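Local coordinates for salmonella typhimurium DB7155 bacteriophage DET7 tailspike (Bacteriophage, PDB 2V5I), which binds and hydrolyses the O-antigen of Salmonella lipopolysaccharide, serving as the receptor-binding tailspike of bacteriophage Det7, at the interface of chains A and B. Coordinates in Å, arbitrary orientation; residue numbers count along the deposited sequence, not the author numbering. Chains: chain A/B, Salmonella typhimurium DB7155 bacteriophage DET7 tailspike.

The interface of chains A and B. Residues chain A 18-20, 64; chain B 15-18.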
loop_
_atom_site.group_PDB
_atom_site.type_symbol
_atom_site.label_atom_id
_atom_site.label_comp_id
_atom_site.label_asym_id
_atom_site.label_seq_id
_atom_site.Cartn_x
_atom_site.Cartn_y
_atom_site.Cartn_z
ATOM N N LYS A 18 -30.326 2.222 35.347
ATOM C CA LYS A 18 -29.679 1.134 34.613
ATOM C C LYS A 18 -29.383 -0.032 35.517
ATOM O O LYS A 18 -28.871 0.154 36.642
ATOM C CB LYS A 18 -28.372 1.674 34.007
ATOM C CG LYS A 18 -27.689 0.637 33.047
ATOM C CD LYS A 18 -27.156 1.187 31.719
ATOM C CE LYS A 18 -26.655 0.031 30.746
ATOM N NZ LYS A 18 -27.701 -0.604 29.788
ATOM N N TYR A 19 -29.610 -1.252 35.007
ATOM C CA TYR A 19 -29.362 -2.457 35.789
ATOM C C TYR A 19 -27.930 -2.966 35.613
ATOM O O TYR A 19 -27.460 -3.139 34.502
ATOM C CB TYR A 19 -30.362 -3.554 35.417
ATOM C CG TYR A 19 -31.766 -3.369 35.981
ATOM C CD1 TYR A 19 -32.570 -2.294 35.616
ATOM C CD2 TYR A 19 -32.272 -4.275 36.890
ATOM C CE1 TYR A 19 -33.877 -2.142 36.153
ATOM C CE2 TYR A 19 -33.551 -4.124 37.429
ATOM C CZ TYR A 19 -34.351 -3.072 37.047
ATOM O OH TYR A 19 -35.633 -2.997 37.626
ATOM N N SER A 20 -27.237 -3.189 36.735
ATOM C CA SER A 20 -25.943 -3.834 36.710
ATOM C C SER A 20 -25.716 -4.474 38.063
ATOM O O SER A 20 -26.134 -3.942 39.064
ATOM C CB SER A 20 -24.872 -2.791 36.509
ATOM O OG SER A 20 -23.567 -3.388 36.513
ATOM N N ASN A 64 -18.369 -5.548 32.105
ATOM C CA ASN A 64 -17.361 -4.531 32.236
ATOM C C ASN A 64 -16.322 -4.973 33.243
ATOM O O ASN A 64 -16.613 -5.083 34.433
ATOM C CB ASN A 64 -18.026 -3.217 32.665
ATOM C CG ASN A 64 -19.002 -2.714 31.639
ATOM O OD1 ASN A 64 -20.197 -2.492 31.923
ATOM N ND2 ASN A 64 -18.535 -2.566 30.450
ATOM N N LYS B 15 -27.607 -3.431 45.081
ATOM C CA LYS B 15 -27.122 -4.632 44.447
ATOM C C LYS B 15 -27.491 -4.691 42.947
ATOM O O LYS B 15 -26.858 -5.445 42.241
ATOM C CB LYS B 15 -27.718 -5.855 45.144
ATOM C CG LYS B 15 -27.069 -7.116 44.925
ATOM C CD LYS B 15 -27.612 -8.164 45.966
ATOM C CE LYS B 15 -26.687 -9.358 46.110
ATOM N NZ LYS B 15 -27.374 -10.468 46.856
ATOM N N LYS B 16 -28.524 -3.991 42.487
ATOM C CA LYS B 16 -29.002 -4.209 41.128
ATOM C C LYS B 16 -28.814 -3.066 40.152
ATOM O O LYS B 16 -29.065 -3.281 38.966
ATOM C CB LYS B 16 -30.481 -4.661 41.113
ATOM C CG LYS B 16 -31.455 -3.569 41.434
ATOM C CD LYS B 16 -32.881 -4.180 41.444
ATOM C CE LYS B 16 -33.952 -3.208 41.511
ATOM N NZ LYS B 16 -35.275 -3.949 41.536
ATOM N N PHE B 17 -28.427 -1.867 40.631
ATOM C CA PHE B 17 -28.302 -0.726 39.735
ATOM C C PHE B 17 -26.844 -0.302 39.535
ATOM O O PHE B 17 -26.014 -0.371 40.430
ATOM C CB PHE B 17 -29.114 0.487 40.230
ATOM C CG PHE B 17 -30.581 0.264 40.346
ATOM C CD1 PHE B 17 -31.332 -0.225 39.274
ATOM C CD2 PHE B 17 -31.262 0.636 41.514
ATOM C CE1 PHE B 17 -32.713 -0.403 39.392
ATOM C CE2 PHE B 17 -32.646 0.432 41.640
ATOM C CZ PHE B 17 -33.370 -0.061 40.555
ATOM N N LYS B 18 -26.544 0.139 38.333
ATOM C CA LYS B 18 -25.220 0.664 37.996
ATOM C C LYS B 18 -24.950 1.961 38.709
ATOM O O LYS B 18 -25.822 2.856 38.746
ATOM C CB LYS B 18 -25.162 0.880 36.474
ATOM C CG LYS B 18 -23.723 1.270 35.983
ATOM C CD LYS B 18 -23.219 0.562 34.720
ATOM C CE LYS B 18 -21.691 0.886 34.417
ATOM N NZ LYS B 18 -20.620 -0.031 35.070
HETATM O O HOH W 1 -24.729 -2.712 41.189
HETATM O O HOH W 2 -21.795 -2.679 34.451
HETATM O O HOH W 3 -36.322 -5.162 39.373
#
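A:Tyr19 and B:Phe17 form an antiparallel beta bridge, closed by the amide N of B:Lys18 on O of A:Lys18 at 2.9 Å, nearly straight at 166°, and by the amide N of A:Ser20 on O of B:Lys16. This second bond is more bent, and its donor stands well above the carbonyl plane. The protein is a beta-helical tailspike of the P22 family, deposited as a trimer, and the bridge ties two subunits where the N-terminal helix 8-16 of chain B gives way to the chain leading into the main body.

The aromatic side chains of A:Tyr19 and B:Phe17 run side by side in the same direction, but their rings stand at 79° to one another. CE1 of B:Phe17 comes over one face of the tyrosine ring towards its rim, while CE1 of A:Tyr19 lies at the edge of the phenyl ring, 3.9 Å from CE1 of B:Phe17. On the phenyl ring, CG of B:Lys16 sits over the centre of one face. That lysine places CG between its backbone N and carbonyl carbon (chi1 73°), then runs extended alongside A:Tyr19, bringing CD to 4.1 Å from CE2 of the tyrosine. The two tips are joined through water 3, which lies 2.7 Å from NZ of B:Lys16 and also contacts the phenol OH of A:Tyr19, in the plane of its ring.

Towards the body, CB of A:Ser20 packs on CB of B:Lys18 at 3.7 Å. The lysine chain crosses A:Asn64 at about a right angle, and its bend at chi4 turns NZ of B:Lys18 towards water 2, with OD1 of A:Asn64 4.0 Å from NZ. Water 2 gathers NZ of B:Lys18, OG of A:Ser20 and the amide oxygen OD1 of A:Asn64, linking strand 62-65 to the partner chain. Water 1 bridges the backbone, 2.8 Å from O of A:Ser20 and bound also to O of B:Phe17.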